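PDB 5NY5: 3,4-dihydroxybenzoate decarboxylase from Enterobacter cloacae, which catalyses the decarboxylation of 3,4-dihydroxybenzoate as a UbiD-family enzyme dependent on prenylated FMN, and can run in reverse to carboxylate catechols at the para position. Local coordinates for residues N3-L8 against I12-R17; L84-V89 against A239-P244. One frame throughout, in Å; residues are numbered along the deposited sequence.

Interaction 1 (N3-L8 against I12-R17); sequences NPINDL and IALLQR
Ile5 and Leu14 meet methyl to methyl because of how each leaves its backbone. In Ile5, CG1 lies opposite the carbonyl carbon (chi1 -60°) and the chain then runs on extended to CD1; in Leu14, CG stands trans to the backbone N (chi1 175°), which carries CD2 out to the incoming segment. Ile5 CD1 and Leu14 CD2 touch at 3.7 Å, the two side chains crossing at about a right angle. Two residues earlier, Ile12 N donates to Leu8 O over 3.0 Å, the i to i+4 bond of the helix's own first turn. The same oxygen also has the Ile12 side chain beside it, with CG1 at 3.4 Å from Leu8 O. Beyond it, Ile12 CD1 reaches Leu8 CG at 4.2 Å, a looser apolar contact. Both residues are buried, and both also pack on Leu72 of strand 70-73.

The outer end is polar and more exposed. Arg17, bent at chi3, brings its guanidinium back toward the start of the chain, where Asn3 OD1 sits over one face, 3.5 Å from Arg17 NH2. The amide and guanidinium planes are 42° apart, and the angle is too poor for a hydrogen bond. A water links the two residues by another route, donating to the backbone Asn3 O and accepting a weak bond from Arg17 NH2 at 3.3 Å.

Asp7 caps the helix from the N-cap position, its OD1 taking the backbone N of Ser10 while OD2 forms a salt bridge with Arg260. The whole is an N-capped helix, 8-16, with its own leading segment folded back along one flank, packed on strands 22-25 and 70-73 in the N-terminal part of a UbiD-family decarboxylase.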
ATOM      1  N   ASN A   3     -37.269 -39.454  30.685  1.00 92.40           N
ATOM      2  CA  ASN A   3     -36.608 -38.202  31.043  1.00 91.32           C
ATOM      3  C   ASN A   3     -35.233 -37.990  30.377  1.00 88.99           C
ATOM      4  O   ASN A   3     -34.929 -36.871  29.970  1.00 87.47           O
ATOM      5  CB  ASN A   3     -36.464 -38.095  32.565  1.00100.82           C
ATOM      6  CG  ASN A   3     -36.503 -36.661  33.051  1.00103.25           C
ATOM      7  OD1 ASN A   3     -37.204 -35.822  32.482  1.00102.50           O
ATOM      8  ND2 ASN A   3     -35.744 -36.368  34.098  1.00107.00           N
ATOM      9  N   PRO A   4     -34.395 -39.023  30.267  1.00 81.02           N
ATOM     10  CA  PRO A   4     -33.154 -38.869  29.503  1.00 70.52           C
ATOM     11  C   PRO A   4     -33.437 -38.886  28.007  1.00 70.00           C
ATOM     12  O   PRO A   4     -34.517 -39.260  27.550  1.00 73.46           O
ATOM     13  CB  PRO A   4     -32.322 -40.081  29.922  1.00 68.66           C
ATOM     14  CG  PRO A   4     -33.327 -41.101  30.243  1.00 76.50           C
ATOM     15  CD  PRO A   4     -34.444 -40.349  30.913  1.00 83.55           C
ATOM     16  N   ILE A   5     -32.433 -38.472  27.241  1.00 64.15           N
ATOM     17  CA  ILE A   5     -32.526 -38.405  25.788  1.00 61.01           C
ATOM     18  C   ILE A   5     -31.733 -39.560  25.197  1.00 61.01           C
ATOM     19  O   ILE A   5     -30.569 -39.769  25.556  1.00 61.54           O
ATOM     20  CB  ILE A   5     -32.020 -37.057  25.250  1.00 59.56           C
ATOM     21  CG1 ILE A   5     -32.854 -35.912  25.822  1.00 59.69           C
ATOM     22  CG2 ILE A   5     -32.079 -37.040  23.734  1.00 57.90           C
ATOM     23  CD1 ILE A   5     -32.553 -34.573  25.192  1.00 58.73           C
ATOM     24  N   ASN A   6     -32.366 -40.311  24.297  1.00 60.57           N
ATOM     25  CA  ASN A   6     -31.670 -41.353  23.562  1.00 60.52           C
ATOM     26  C   ASN A   6     -32.116 -41.465  22.112  1.00 59.23           C
ATOM     27  O   ASN A   6     -31.636 -42.356  21.407  1.00 59.28           O
ATOM     28  CB  ASN A   6     -31.833 -42.717  24.256  1.00 62.32           C
ATOM     29  CG  ASN A   6     -33.287 -43.125  24.431  1.00 63.00           C
ATOM     30  OD1 ASN A   6     -34.185 -42.593  23.778  1.00 62.02           O
ATOM     31  ND2 ASN A   6     -33.521 -44.084  25.315  1.00 64.86           N
ATOM     32  N   ASP A   7     -33.014 -40.602  21.647  1.00 58.27           N
ATOM     33  CA  ASP A   7     -33.443 -40.613  20.256  1.00 57.19           C
ATOM     34  C   ASP A   7     -34.057 -39.256  19.931  1.00 56.09           C
ATOM     35  O   ASP A   7     -34.064 -38.340  20.757  1.00 56.15           O
ATOM     36  CB  ASP A   7     -34.417 -41.764  19.981  1.00 58.01           C
ATOM     37  CG  ASP A   7     -35.566 -41.819  20.975  1.00 59.09           C
ATOM     38  OD1 ASP A   7     -35.880 -40.786  21.602  1.00 58.92           O
ATOM     39  OD2 ASP A   7     -36.162 -42.905  21.122  1.00 60.27           O
ATOM     40  N   LEU A   8     -34.577 -39.139  18.710  1.00 55.25           N
ATOM     41  CA  LEU A   8     -35.173 -37.882  18.276  1.00 54.31           C
ATOM     42  C   LEU A   8     -36.425 -37.546  19.079  1.00 54.95           C
ATOM     43  O   LEU A   8     -36.634 -36.389  19.462  1.00 54.63           O
ATOM     44  CB  LEU A   8     -35.490 -37.952  16.783  1.00 53.58           C
ATOM     45  CG  LEU A   8     -36.244 -36.779  16.164  1.00 52.79           C
ATOM     46  CD1 LEU A   8     -35.474 -35.481  16.343  1.00 52.01           C
ATOM     47  CD2 LEU A   8     -36.499 -37.057  14.696  1.00 52.42           C
ATOM     48  N   ILE A  12     -37.465 -34.162  21.239  1.00 55.20           N
ATOM     49  CA  ILE A  12     -38.636 -33.320  21.015  1.00 55.09           C
ATOM     50  C   ILE A  12     -39.413 -33.138  22.312  1.00 56.49           C
ATOM     51  O   ILE A  12     -39.953 -32.058  22.586  1.00 56.60           O
ATOM     52  CB  ILE A  12     -39.514 -33.922  19.903  1.00 54.82           C
ATOM     53  CG1 ILE A  12     -38.757 -33.929  18.574  1.00 53.57           C
ATOM     54  CG2 ILE A  12     -40.826 -33.166  19.778  1.00 55.04           C
ATOM     55  CD1 ILE A  12     -39.527 -34.555  17.434  1.00 53.48           C
ATOM     56  N   ALA A  13     -39.470 -34.188  23.136  1.00 57.75           N
ATOM     57  CA  ALA A  13     -40.178 -34.098  24.407  1.00 59.37           C
ATOM     58  C   ALA A  13     -39.539 -33.064  25.323  1.00 59.68           C
ATOM     59  O   ALA A  13     -40.239 -32.356  26.056  1.00 60.62           O
ATOM     60  CB  ALA A  13     -40.214 -35.468  25.082  1.00 60.78           C
ATOM     61  N   LEU A  14     -38.208 -32.962  25.296  1.00 59.06           N
ATOM     62  CA  LEU A  14     -37.536 -31.948  26.101  1.00 59.42           C
ATOM     63  C   LEU A  14     -37.845 -30.547  25.591  1.00 58.51           C
ATOM     64  O   LEU A  14     -38.034 -29.619  26.386  1.00 59.32           O
ATOM     65  CB  LEU A  14     -36.028 -32.194  26.113  1.00 59.07           C
ATOM     66  CG  LEU A  14     -35.188 -31.132  26.827  1.00 59.44           C
ATOM     67  CD1 LEU A  14     -35.637 -30.968  28.267  1.00 61.41           C
ATOM     68  CD2 LEU A  14     -33.715 -31.478  26.768  1.00 59.21           C
ATOM     69  N   LEU A  15     -37.907 -30.375  24.270  1.00 56.99           N
ATOM     70  CA  LEU A  15     -38.223 -29.063  23.718  1.00 56.23           C
ATOM     71  C   LEU A  15     -39.632 -28.625  24.089  1.00 57.10           C
ATOM     72  O   LEU A  15     -39.877 -27.433  24.304  1.00 57.27           O
ATOM     73  CB  LEU A  15     -38.054 -29.073  22.201  1.00 54.68           C
ATOM     74  CG  LEU A  15     -36.658 -29.384  21.664  1.00 53.82           C
ATOM     75  CD1 LEU A  15     -36.615 -29.174  20.163  1.00 52.52           C
ATOM     76  CD2 LEU A  15     -35.612 -28.530  22.358  1.00 54.04           C
ATOM     77  N   GLN A  16     -40.569 -29.570  24.175  1.00 57.82           N
ATOM     78  CA  GLN A  16     -41.938 -29.211  24.517  1.00 58.83           C
ATOM     79  C   GLN A  16     -42.038 -28.663  25.933  1.00 60.43           C
ATOM     80  O   GLN A  16     -42.947 -27.880  26.229  1.00 61.20           O
ATOM     81  CB  GLN A  16     -42.852 -30.419  24.326  1.00 59.45           C
ATOM     82  CG  GLN A  16     -43.091 -30.762  22.863  1.00 58.18           C
ATOM     83  CD  GLN A  16     -43.709 -32.130  22.670  1.00 58.83           C
ATOM     84  OE1 GLN A  16     -43.405 -33.069  23.403  1.00 59.71           O
ATOM     85  NE2 GLN A  16     -44.580 -32.251  21.675  1.00 58.54           N
ATOM     86  N   ARG A  17     -41.116 -29.044  26.815  1.00 61.10           N
ATOM     87  CA  ARG A  17     -41.081 -28.481  28.158  1.00 62.76           C
ATOM     88  C   ARG A  17     -40.484 -27.079  28.192  1.00 62.32           C
ATOM     89  O   ARG A  17     -40.460 -26.460  29.259  1.00 63.78           O
ATOM     90  CB  ARG A  17     -40.302 -29.404  29.101  1.00 63.89           C
ATOM     91  CG  ARG A  17     -40.893 -30.805  29.216  1.00 64.69           C
ATOM     92  CD  ARG A  17     -40.462 -31.516  30.498  1.00 66.62           C
ATOM     93  NE  ARG A  17     -39.060 -31.929  30.482  1.00 66.08           N
ATOM     94  CZ  ARG A  17     -38.623 -33.070  29.958  1.00 69.18           C
ATOM     95  NH1 ARG A  17     -39.477 -33.913  29.392  1.00 67.76           N
ATOM     96  NH2 ARG A  17     -37.332 -33.368  29.991  1.00 65.18           N
TER
HETATM   97  O   HOH W   1     -37.040 -35.739  27.709  1.00 49.98           O

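Interaction 2 (L84-V89 against A239-P244); sequences LLLGCV and ALRQQP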
ATOM      1  N   LEU A  84     -29.678 -26.194  24.997  1.00 56.22           N
ATOM      2  CA  LEU A  84     -30.706 -26.800  25.833  1.00 57.14           C
ATOM      3  C   LEU A  84     -30.790 -28.301  25.595  1.00 56.99           C
ATOM      4  O   LEU A  84     -30.979 -29.077  26.538  1.00 58.23           O
ATOM      5  CB  LEU A  84     -32.050 -26.130  25.563  1.00 56.77           C
ATOM      6  CG  LEU A  84     -33.307 -26.755  26.163  1.00 57.59           C
ATOM      7  CD1 LEU A  84     -33.237 -26.765  27.680  1.00 59.75           C
ATOM      8  CD2 LEU A  84     -34.530 -25.999  25.683  1.00 57.13           C
ATOM      9  N   LEU A  85     -30.638 -28.731  24.341  1.00 55.64           N
ATOM     10  CA  LEU A  85     -30.658 -30.150  24.018  1.00 55.56           C
ATOM     11  C   LEU A  85     -29.459 -30.901  24.575  1.00 56.41           C
ATOM     12  O   LEU A  85     -29.450 -32.136  24.527  1.00 56.70           O
ATOM     13  CB  LEU A  85     -30.719 -30.342  22.503  1.00 54.09           C
ATOM     14  CG  LEU A  85     -32.069 -30.082  21.838  1.00 53.42           C
ATOM     15  CD1 LEU A  85     -31.917 -30.005  20.330  1.00 52.14           C
ATOM     16  CD2 LEU A  85     -33.064 -31.165  22.223  1.00 54.09           C
ATOM     17  N   LEU A  86     -28.452 -30.201  25.093  1.00 56.96           N
ATOM     18  CA  LEU A  86     -27.269 -30.842  25.646  1.00 57.97           C
ATOM     19  C   LEU A  86     -26.992 -30.451  27.089  1.00 59.71           C
ATOM     20  O   LEU A  86     -26.039 -30.967  27.681  1.00 60.84           O
ATOM     21  CB  LEU A  86     -26.041 -30.522  24.784  1.00 57.23           C
ATOM     22  CG  LEU A  86     -26.181 -30.857  23.299  1.00 55.71           C
ATOM     23  CD1 LEU A  86     -24.933 -30.443  22.539  1.00 55.28           C
ATOM     24  CD2 LEU A  86     -26.463 -32.333  23.100  1.00 55.83           C
ATOM     25  N   GLY A  87     -27.786 -29.556  27.671  1.00 60.12           N
ATOM     26  CA  GLY A  87     -27.639 -29.218  29.071  1.00 62.03           C
ATOM     27  C   GLY A  87     -26.450 -28.338  29.388  1.00 62.64           C
ATOM     28  O   GLY A  87     -25.619 -28.689  30.231  1.00 64.17           O
ATOM     29  N   CYS A  88     -26.357 -27.188  28.724  1.00 64.15           N
ATOM     30  CA  CYS A  88     -25.317 -26.209  29.014  1.00 64.32           C
ATOM     31  C   CYS A  88     -25.768 -24.861  28.472  1.00 61.95           C
ATOM     32  O   CYS A  88     -26.785 -24.756  27.786  1.00 60.22           O
ATOM     33  CB  CYS A  88     -23.969 -26.621  28.418  1.00 66.24           C
ATOM     34  SG  CYS A  88     -23.945 -26.695  26.618  1.00 60.98           S
ATOM     35  N   VAL A  89     -24.995 -23.827  28.791  1.00 62.23           N
ATOM     36  CA  VAL A  89     -25.303 -22.473  28.339  1.00 61.68           C
ATOM     37  C   VAL A  89     -24.795 -22.306  26.911  1.00 60.01           C
ATOM     38  O   VAL A  89     -23.811 -22.953  26.528  1.00 59.83           O
ATOM     39  CB  VAL A  89     -24.704 -21.420  29.284  1.00 63.44           C
ATOM     40  CG1 VAL A  89     -25.238 -21.616  30.693  1.00 65.32           C
ATOM     41  CG2 VAL A  89     -23.188 -21.489  29.273  1.00 64.06           C
ATOM     42  N   ALA A 239     -20.860 -39.961  25.197  1.00 61.85           N
ATOM     43  CA  ALA A 239     -20.335 -39.203  26.328  1.00 61.71           C
ATOM     44  C   ALA A 239     -21.284 -38.080  26.727  1.00 63.63           C
ATOM     45  O   ALA A 239     -21.434 -37.781  27.917  1.00 65.79           O
ATOM     46  CB  ALA A 239     -18.956 -38.645  25.989  1.00 61.57           C
ATOM     47  N   LEU A 240     -21.934 -37.451  25.746  1.00 65.24           N
ATOM     48  CA  LEU A 240     -22.861 -36.366  26.046  1.00 57.90           C
ATOM     49  C   LEU A 240     -24.098 -36.861  26.784  1.00 58.39           C
ATOM     50  O   LEU A 240     -24.715 -36.095  27.533  1.00 57.93           O
ATOM     51  CB  LEU A 240     -23.262 -35.654  24.757  1.00 56.61           C
ATOM     52  CG  LEU A 240     -22.211 -34.730  24.144  1.00 55.85           C
ATOM     53  CD1 LEU A 240     -22.449 -34.571  22.656  1.00 55.17           C
ATOM     54  CD2 LEU A 240     -22.234 -33.377  24.834  1.00 54.94           C
ATOM     55  N   ARG A 241     -24.477 -38.126  26.593  1.00 63.92           N
ATOM     56  CA  ARG A 241     -25.626 -38.697  27.282  1.00 60.09           C
ATOM     57  C   ARG A 241     -25.251 -39.639  28.414  1.00 61.70           C
ATOM     58  O   ARG A 241     -26.148 -40.104  29.125  1.00 62.42           O
ATOM     59  CB  ARG A 241     -26.528 -39.455  26.295  1.00 60.24           C
ATOM     60  CG  ARG A 241     -27.011 -38.640  25.106  1.00 58.86           C
ATOM     61  CD  ARG A 241     -27.735 -37.379  25.538  1.00 57.77           C
ATOM     62  NE  ARG A 241     -28.365 -36.709  24.404  1.00 56.68           N
ATOM     63  CZ  ARG A 241     -28.887 -35.489  24.452  1.00 55.63           C
ATOM     64  NH1 ARG A 241     -28.850 -34.794  25.581  1.00 55.51           N
ATOM     65  NH2 ARG A 241     -29.441 -34.961  23.372  1.00 54.82           N
ATOM     66  N   GLN A 242     -23.962 -39.932  28.601  1.00 62.41           N
ATOM     67  CA  GLN A 242     -23.512 -40.926  29.579  1.00 64.16           C
ATOM     68  C   GLN A 242     -24.214 -42.262  29.355  1.00 65.32           C
ATOM     69  O   GLN A 242     -24.519 -42.998  30.294  1.00 66.65           O
ATOM     70  CB  GLN A 242     -23.714 -40.427  31.010  1.00 64.46           C
ATOM     71  CG  GLN A 242     -22.742 -39.340  31.421  1.00 63.87           C
ATOM     72  CD  GLN A 242     -21.302 -39.808  31.376  1.00 64.81           C
ATOM     73  OE1 GLN A 242     -20.574 -39.525  30.425  1.00 64.16           O
ATOM     74  NE2 GLN A 242     -20.880 -40.526  32.411  1.00 66.47           N
ATOM     75  N   GLN A 243     -24.474 -42.571  28.090  1.00 64.90           N
ATOM     76  CA  GLN A 243     -25.196 -43.763  27.679  1.00 65.89           C
ATOM     77  C   GLN A 243     -24.758 -44.131  26.268  1.00 65.78           C
ATOM     78  O   GLN A 243     -24.910 -43.323  25.343  1.00 64.39           O
ATOM     79  CB  GLN A 243     -26.704 -43.524  27.737  1.00 65.31           C
ATOM     80  CG  GLN A 243     -27.538 -44.724  27.353  1.00 66.39           C
ATOM     81  CD  GLN A 243     -27.539 -45.795  28.421  1.00 68.25           C
ATOM     82  OE1 GLN A 243     -27.347 -45.513  29.604  1.00 68.61           O
ATOM     83  NE2 GLN A 243     -27.757 -47.036  28.009  1.00 69.55           N
ATOM     84  N   PRO A 244     -24.206 -45.325  26.065  1.00 67.33           N
ATOM     85  CA  PRO A 244     -23.648 -45.667  24.750  1.00 67.43           C
ATOM     86  C   PRO A 244     -24.703 -45.662  23.654  1.00 66.71           C
ATOM     87  O   PRO A 244     -25.855 -46.042  23.867  1.00 66.95           O
ATOM     88  CB  PRO A 244     -23.071 -47.071  24.966  1.00 69.56           C
ATOM     89  CG  PRO A 244     -23.749 -47.586  26.185  1.00 70.49           C
ATOM     90  CD  PRO A 244     -24.003 -46.397  27.048  1.00 69.21           C
TER
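A Schellman motif closes helix 234-241 in the flavin-binding part of the UbiD fold, and the arginine just before its C-prime residue reaches across to the loop that follows helix 79-84 in the N-terminal domain. Gln242, with positive phi, is that C-prime residue, and Gln243 N turns back to Gly238 O.

Arg241 points its guanidinium end-on at a single backbone oxygen. Arg241 NH1 donates to Leu85 O at 2.9 Å and Arg241 NH2 donates to the same oxygen at 3.1 Å, so one carbonyl sits in the fork between two nitrogens. Neither bond is straight, with N-H...O angles of 143° and 137°, as expected when two donors of one group share an acceptor. The donors approach slightly tilted from the carbonyl plane, while the oxygen stays close to the guanidinium plane, at its edge.

The chain of Arg241 bends at chi2 (-56°) and then runs extended, which brings the group to Leu85 from the helix end. Its charge has a stronger partner in Asp213, whose OD1 forms a salt bridge with Arg241 NH2; that nitrogen therefore serves both a carboxylate and a carbonyl, and the pairing probably helps fix the rotation of the guanidinium.

Helix 214-219 packs against both segments, with Ala215 touching both Leu86 and Arg241. Leu86 also meets Ile218 there, and its side chain crosses that of Arg241 at about a right angle, so that Leu86 CD2 lies over one guanidinium face, 4.0 Å from Arg241 NH2.

In the fold
Interactions 1 and 2 are in series along the chain, but their centres lie only 11 Å apart and they share a packing surface. Ile5 CG2 comes within 3.4 Å of Arg241 NH2, and Ile5 CD1 lies 4.0 Å from Leu85 O, so the isoleucine of 3-8 borders the arginine-carbonyl pair directly. From helix 8-16, Leu15 CD2 packs on Leu85 CD2 at 3.7 Å. Asp213 joins them too, touching Ile5 and pairing with Arg241. Interaction 1 lies away from the cofactor site; interaction 2 is nearer, the Leu86 side chain being about 8 Å from that of Phe222, which binds prenylated FMN, absent from this apo model.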